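Local coordinates for protein response regulator (Xanthomonas campestris pv. campestris, PDB 3QYY) that probably makes cyclic di-GMP as a diguanylate cyclase, through its GGDEF domain, the part present here, which also binds cyclic di-GMP and magnesium, at residues Pro15-Ala19 and Leu69-Val73; Ser75-Trp79 and Lys108-Trp112. All coordinates share one frame; numbering follows the deposited sequence.

Interaction 1 (Pro15-Ala19 and Leu69-Val73). With C2E (9,9'-[(2R,3R,3aS,5S,7aR,9R,10R,10aS,12S,14aR)-3,5,10,12-tetrahydroxy-5,12-dioxidooctahydro-2H,7H-difuro[3,2-d:3',2'-j][1,3,7,9,2,8]tetraoxadiphosphacyclododecine-2,9-diyl]bis(2-amino-1,9-dihydro-6H-purin-6-one)), chain F.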
loop_
_atom_site.group_PDB
_atom_site.type_symbol
_atom_site.label_atom_id
_atom_site.label_comp_id
_atom_site.label_asym_id
_atom_site.label_seq_id
_atom_site.Cartn_x
_atom_site.Cartn_y
_atom_site.Cartn_z
ATOM N N PRO B 15 5.164 -5.327 17.010
ATOM C CA PRO B 15 6.434 -5.889 17.482
ATOM C C PRO B 15 7.710 -5.339 16.847
ATOM O O PRO B 15 8.646 -4.983 17.558
ATOM C CB PRO B 15 6.257 -7.396 17.263
ATOM C CG PRO B 15 5.177 -7.495 16.225
ATOM C CD PRO B 15 4.235 -6.388 16.594
ATOM N N LEU B 16 7.752 -5.250 15.521
ATOM C CA LEU B 16 8.954 -4.755 14.850
ATOM C C LEU B 16 9.400 -3.351 15.261
ATOM O O LEU B 16 10.537 -3.159 15.700
ATOM C CB LEU B 16 8.774 -4.765 13.325
ATOM C CG LEU B 16 10.049 -4.431 12.537
ATOM C CD1 LEU B 16 10.962 -5.650 12.536
ATOM C CD2 LEU B 16 9.708 -4.033 11.098
ATOM N N THR B 17 8.501 -2.378 15.130
ATOM C CA THR B 17 8.829 -0.980 15.408
ATOM C C THR B 17 8.548 -0.406 16.794
ATOM O O THR B 17 9.095 0.639 17.144
ATOM C CB THR B 17 8.137 -0.050 14.387
ATOM O OG1 THR B 17 6.714 -0.113 14.564
ATOM C CG2 THR B 17 8.476 -0.481 12.964
ATOM N N GLU B 18 7.690 -1.062 17.561
ATOM C CA GLU B 18 7.336 -0.605 18.901
ATOM C C GLU B 18 6.343 0.559 18.851
ATOM O O GLU B 18 6.061 1.201 19.863
ATOM C CB GLU B 18 8.593 -0.214 19.684
ATOM C CG GLU B 18 8.462 -0.414 21.180
ATOM C CD GLU B 18 9.790 -0.735 21.848
ATOM O OE1 GLU B 18 9.790 -0.979 23.074
ATOM O OE2 GLU B 18 10.831 -0.749 21.155
ATOM N N ALA B 19 5.831 0.845 17.661
ATOM C CA ALA B 19 4.820 1.879 17.522
ATOM C C ALA B 19 3.544 1.089 17.784
ATOM O O ALA B 19 3.595 -0.135 17.907
ATOM C CB ALA B 19 4.811 2.434 16.106
ATOM N N LEU B 69 12.403 1.364 9.210
ATOM C CA LEU B 69 11.125 1.537 9.897
ATOM C C LEU B 69 11.337 1.701 11.399
ATOM O O LEU B 69 10.633 2.468 12.058
ATOM C CB LEU B 69 10.211 0.339 9.638
ATOM C CG LEU B 69 9.725 0.157 8.196
ATOM C CD1 LEU B 69 8.968 -1.157 8.086
ATOM C CD2 LEU B 69 8.833 1.317 7.794
ATOM N N VAL B 70 12.309 0.970 11.938
ATOM C CA VAL B 70 12.615 1.057 13.357
ATOM C C VAL B 70 13.142 2.449 13.713
ATOM O O VAL B 70 12.727 3.031 14.715
ATOM C CB VAL B 70 13.653 -0.012 13.772
ATOM C CG1 VAL B 70 14.155 0.260 15.187
ATOM C CG2 VAL B 70 13.015 -1.394 13.711
ATOM N N ARG B 71 14.035 2.983 12.884
ATOM C CA ARG B 71 14.602 4.308 13.132
ATOM C C ARG B 71 13.541 5.400 13.008
ATOM O O ARG B 71 13.557 6.379 13.757
ATOM C CB ARG B 71 15.750 4.603 12.156
ATOM C CG ARG B 71 15.311 4.795 10.715
ATOM C CD ARG B 71 16.421 5.360 9.826
ATOM N NE ARG B 71 16.818 6.711 10.218
ATOM C CZ ARG B 71 17.704 6.991 11.170
ATOM N NH1 ARG B 71 18.301 6.012 11.836
ATOM N NH2 ARG B 71 17.989 8.254 11.460
ATOM N N LEU B 72 12.621 5.232 12.063
ATOM C CA LEU B 72 11.559 6.213 11.865
ATOM C C LEU B 72 10.759 6.385 13.151
ATOM O O LEU B 72 10.554 7.505 13.623
ATOM C CB LEU B 72 10.632 5.771 10.726
ATOM C CG LEU B 72 9.429 6.658 10.376
ATOM C CD1 LEU B 72 8.965 6.344 8.964
ATOM C CD2 LEU B 72 8.294 6.442 11.371
ATOM N N VAL B 73 10.313 5.269 13.716
ATOM C CA VAL B 73 9.531 5.288 14.943
ATOM C C VAL B 73 10.387 5.727 16.130
ATOM O O VAL B 73 9.931 6.480 16.993
ATOM C CB VAL B 73 8.920 3.894 15.223
ATOM C CG1 VAL B 73 8.226 3.880 16.575
ATOM C CG2 VAL B 73 7.922 3.546 14.121
HETATM P P1 C2E F . 6.202 -4.677 -1.377
HETATM O O2P C2E F . 6.641 -5.733 -0.394
HETATM O O1P C2E F . 6.454 -4.996 -2.820
HETATM O "O5'" C2E F . 4.660 -4.383 -1.241
HETATM C "C5'" C2E F . 4.044 -3.395 -2.093
HETATM C "C4'" C2E F . 2.577 -3.319 -1.696
HETATM O "O4'" C2E F . 1.886 -4.551 -1.690
HETATM C "C3'" C2E F . 2.395 -2.747 -0.295
HETATM O "O3'" C2E F . 2.473 -1.313 -0.302
HETATM C "C2'" C2E F . 1.062 -3.325 0.074
HETATM O "O2'" C2E F . 0.037 -2.418 -0.363
HETATM C "C1'" C2E F . 0.944 -4.669 -0.632
HETATM N N9 C2E F . 1.372 -5.756 0.277
HETATM C C8 C2E F . 2.491 -6.510 0.172
HETATM N N7 C2E F . 2.568 -7.420 1.164
HETATM C C5 C2E F . 1.484 -7.261 1.919
HETATM C C6 C2E F . 0.927 -7.910 3.133
HETATM O O6 C2E F . 1.537 -8.863 3.681
HETATM N N1 C2E F . -0.253 -7.458 3.625
HETATM C C2 C2E F . -0.940 -6.432 3.047
HETATM N N2 C2E F . -2.107 -6.030 3.581
HETATM N N3 C2E F . -0.479 -5.787 1.922
HETATM C C4 C2E F . 0.701 -6.159 1.334
HETATM P P11 C2E F . 3.128 -0.703 1.037
HETATM O O21 C2E F . 2.375 -1.190 2.229
HETATM O O11 C2E F . 3.057 0.771 0.846
HETATM O O5A C2E F . 4.641 -1.149 1.141
HETATM C C5A C2E F . 5.544 -0.757 0.108
HETATM C C4A C2E F . 6.909 -1.325 0.372
HETATM O O4A C2E F . 7.457 -1.007 1.682
HETATM C C3A C2E F . 6.950 -2.846 0.271
HETATM O O3A C2E F . 7.011 -3.300 -1.100
HETATM C C2A C2E F . 8.176 -3.166 1.066
HETATM O O2A C2E F . 9.309 -3.131 0.179
HETATM C C1A C2E F . 8.274 -2.099 2.145
HETATM N N91 C2E F . 7.834 -2.643 3.461
HETATM C C81 C2E F . 6.593 -2.634 4.010
HETATM N N71 C2E F . 6.589 -3.225 5.229
HETATM C C51 C2E F . 7.845 -3.626 5.481
HETATM C C61 C2E F . 8.571 -4.320 6.583
HETATM O O61 C2E F . 7.989 -4.692 7.627
HETATM N N11 C2E F . 9.900 -4.545 6.435
HETATM C C21 C2E F . 10.598 -4.162 5.317
HETATM N N21 C2E F . 11.925 -4.426 5.241
HETATM N N31 C2E F . 9.995 -3.522 4.275
HETATM C C41 C2E F . 8.650 -3.236 4.305
HETATM O O HOH W 1 11.560 1.634 17.194
#
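The loop 15-19, which has no regular backbone bonding, lies against the regular helix 62-77 with T17 facing V70, their CA atoms 4.8 Å apart. T17 lies at the centre of the side-chain contact. Its CG2 reaches the helix at the CB of L69, 3.8 Å away, and touches the L69 carbonyl oxygen as well. The first torsion of T17 (chi1 66°) holds OG1 between the backbone N and the carbonyl carbon, which leaves CG2 anti to that carbon; OG1 is hydrogen-bonded to D14 and accepts a weak bond from A19 N. V73, whose side chain crosses that of T17 at about a right angle, works with both branches: CG1 lies 3.4 Å from the T17 carbonyl oxygen and also meets A19 CB, while CG2 sits against T17 CB. V73 thus packs against both T17 and A19 of the loop. A water joins the two backbones, donating to T17 O at 2.7 Å. Its second bond, also donated, goes to V70 O at 3.1 Å.

This loop-on-helix contact borders the cyclic di-GMP pocket of the GGDEF domain, to which L16 and L69 both belong. CD1 of L69 lies over one face of the guanine, 3.5 Å from C61 of C2E, while CD2 of L16 approaches O61 from beyond the carbonyl end, out of the ring plane and on the same side. The two leucines also meet each other through CD2 of L16 and CD1 of L69, and the L16 carbonyl oxygen rests against CG2 of V70. Beyond them, D66 and R88 are hydrogen-bonded to the ligand, and the side chain of R88 touches L16, T17 and L69.

Interaction 2 (Ser75-Trp79 and Lys108-Trp112); sequences SAYGW and KLNQW
Two helices of the GGDEF domain, 62-77 and 102-116, are joined here through a pair of tryptophans, W79 just beyond the first helix and W112 on the second. The pyrrole nitrogen of W79 lies over one face of the W112 indole, off toward its rim, with NE1 3.1 Å from W112 CG. The five-membered rings are inclined at 58°, an oblique pairing with centroids 4.5 Å apart. At its edge the W112 ring is held by a nearly straight hydrogen bond: NE1 donates to S75 OG at 2.8 Å (167°), and the hydroxyl oxygen lies in the indole plane, which helps set the rotation of the ring. The same hydroxyl is hydrogen-bonded to the carbonyl oxygens of R71 and L72 in the preceding helical turn, so this serine links the buried indole N-H to its own helix. A76 adds CB against W112 CZ2 at 3.8 Å.

The K108 chain bends at chi2 and chi3, and its CG lies above the rim of the W79 ring, 3.2 Å from CE3; the A76 carbonyl oxygen lies over the rim on the opposite face. Toward the sheet, L109 and W112 reach I96 and W79 reaches V98, both on strand 93-98: two helices packed over one face of the central sheet, as in the palm-like nucleotide-cyclase fold of GGDEF domains.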
loop_
_atom_site.group_PDB
_atom_site.type_symbol
_atom_site.label_atom_id
_atom_site.label_comp_id
_atom_site.label_asym_id
_atom_site.label_seq_id
_atom_site.Cartn_x
_atom_site.Cartn_y
_atom_site.Cartn_z
ATOM N N SER B 75 12.977 7.761 16.159
ATOM C CA SER B 75 13.167 9.206 16.105
ATOM C C SER B 75 11.893 9.967 16.463
ATOM O O SER B 75 11.954 11.060 17.031
ATOM C CB SER B 75 13.663 9.626 14.718
ATOM O OG SER B 75 12.759 9.238 13.698
ATOM N N ALA B 76 10.740 9.392 16.134
ATOM C CA ALA B 76 9.465 10.027 16.445
ATOM C C ALA B 76 9.305 10.128 17.961
ATOM O O ALA B 76 8.967 11.189 18.492
ATOM C CB ALA B 76 8.317 9.222 15.850
ATOM N N TYR B 77 9.547 9.019 18.656
ATOM C CA TYR B 77 9.440 8.999 20.111
ATOM C C TYR B 77 10.393 10.024 20.725
ATOM O O TYR B 77 10.270 10.376 21.900
ATOM C CB TYR B 77 9.760 7.601 20.657
ATOM C CG TYR B 77 8.602 6.630 20.593
ATOM C CD1 TYR B 77 7.403 6.904 21.252
ATOM C CD2 TYR B 77 8.709 5.427 19.893
ATOM C CE1 TYR B 77 6.339 6.003 21.218
ATOM C CE2 TYR B 77 7.649 4.519 19.853
ATOM C CZ TYR B 77 6.470 4.813 20.518
ATOM O OH TYR B 77 5.427 3.918 20.492
ATOM N N GLY B 78 11.331 10.506 19.917
ATOM C CA GLY B 78 12.294 11.486 20.389
ATOM C C GLY B 78 11.740 12.890 20.544
ATOM O O GLY B 78 12.370 13.738 21.179
ATOM N N TRP B 79 10.574 13.157 19.963
ATOM C CA TRP B 79 9.977 14.484 20.080
ATOM C C TRP B 79 8.516 14.450 20.510
ATOM O O TRP B 79 7.973 15.456 20.975
ATOM C CB TRP B 79 10.113 15.271 18.764
ATOM C CG TRP B 79 9.460 14.655 17.547
ATOM C CD1 TRP B 79 10.072 13.917 16.571
ATOM C CD2 TRP B 79 8.086 14.785 17.146
ATOM N NE1 TRP B 79 9.170 13.587 15.586
ATOM C CE2 TRP B 79 7.944 14.106 15.912
ATOM C CE3 TRP B 79 6.964 15.410 17.706
ATOM C CZ2 TRP B 79 6.723 14.035 15.229
ATOM C CZ3 TRP B 79 5.746 15.341 17.027
ATOM C CH2 TRP B 79 5.639 14.657 15.800
ATOM N N LYS B 108 6.653 20.794 14.090
ATOM C CA LYS B 108 7.458 19.734 14.678
ATOM C C LYS B 108 7.582 18.567 13.695
ATOM O O LYS B 108 8.648 17.964 13.558
ATOM C CB LYS B 108 6.807 19.244 15.972
ATOM C CG LYS B 108 7.714 18.403 16.847
ATOM C CD LYS B 108 8.582 19.265 17.751
ATOM C CE LYS B 108 7.733 20.003 18.778
ATOM N NZ LYS B 108 8.564 20.780 19.739
ATOM N N LEU B 109 6.486 18.257 13.009
ATOM C CA LEU B 109 6.475 17.156 12.052
ATOM C C LEU B 109 7.389 17.421 10.856
ATOM O O LEU B 109 8.197 16.567 10.486
ATOM C CB LEU B 109 5.053 16.899 11.552
ATOM C CG LEU B 109 4.899 15.606 10.749
ATOM C CD1 LEU B 109 4.311 14.522 11.647
ATOM C CD2 LEU B 109 4.002 15.845 9.546
ATOM N N ASN B 110 7.260 18.598 10.251
ATOM C CA ASN B 110 8.085 18.950 9.097
ATOM C C ASN B 110 9.566 18.987 9.446
ATOM O O ASN B 110 10.412 18.599 8.641
ATOM C CB ASN B 110 7.665 20.306 8.525
ATOM C CG ASN B 110 6.320 20.256 7.833
ATOM O OD1 ASN B 110 5.285 20.081 8.475
ATOM N ND2 ASN B 110 6.329 20.398 6.512
ATOM N N GLN B 111 9.875 19.462 10.646
ATOM C CA GLN B 111 11.255 19.542 11.107
ATOM C C GLN B 111 11.821 18.129 11.231
ATOM O O GLN B 111 12.983 17.876 10.907
ATOM C CB GLN B 111 11.305 20.268 12.457
ATOM C CG GLN B 111 12.690 20.402 13.075
ATOM C CD GLN B 111 13.124 19.158 13.825
ATOM O OE1 GLN B 111 12.474 18.742 14.787
ATOM N NE2 GLN B 111 14.227 18.559 13.392
ATOM N N TRP B 112 10.981 17.211 11.691
ATOM C CA TRP B 112 11.373 15.818 11.862
ATOM C C TRP B 112 11.580 15.122 10.518
ATOM O O TRP B 112 12.540 14.372 10.346
ATOM C CB TRP B 112 10.301 15.090 12.675
ATOM C CG TRP B 112 10.448 13.602 12.715
ATOM C CD1 TRP B 112 11.526 12.890 13.157
ATOM C CD2 TRP B 112 9.459 12.639 12.333
ATOM N NE1 TRP B 112 11.269 11.542 13.079
ATOM C CE2 TRP B 112 10.008 11.360 12.577
ATOM C CE3 TRP B 112 8.162 12.734 11.812
ATOM C CZ2 TRP B 112 9.302 10.182 12.317
ATOM C CZ3 TRP B 112 7.459 11.559 11.554
ATOM C CH2 TRP B 112 8.032 10.302 11.808
#

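In the fold
From the N terminus the chain passes through the loop after helix 7-12, then helix 22-38, strand 44-50 and helix 53-60 before helix 62-77 returns to that loop, closing interaction 1 across 49 residues. Interaction 2 opens at the end of the same helix and closes after the hairpin of strands 85-90 and 93-98, when helix 102-116 arrives. The two are in series, neither enclosing nor crossing the other, with centres 14 Å apart. Helix 62-77 is their common member: its middle faces the 15-19 loop and the ligand pocket, its C-terminal end helix 102-116. They also touch, through a probable hydrogen bond between Y77 OH and E18 O, and where L72 O packs against W112 CZ2.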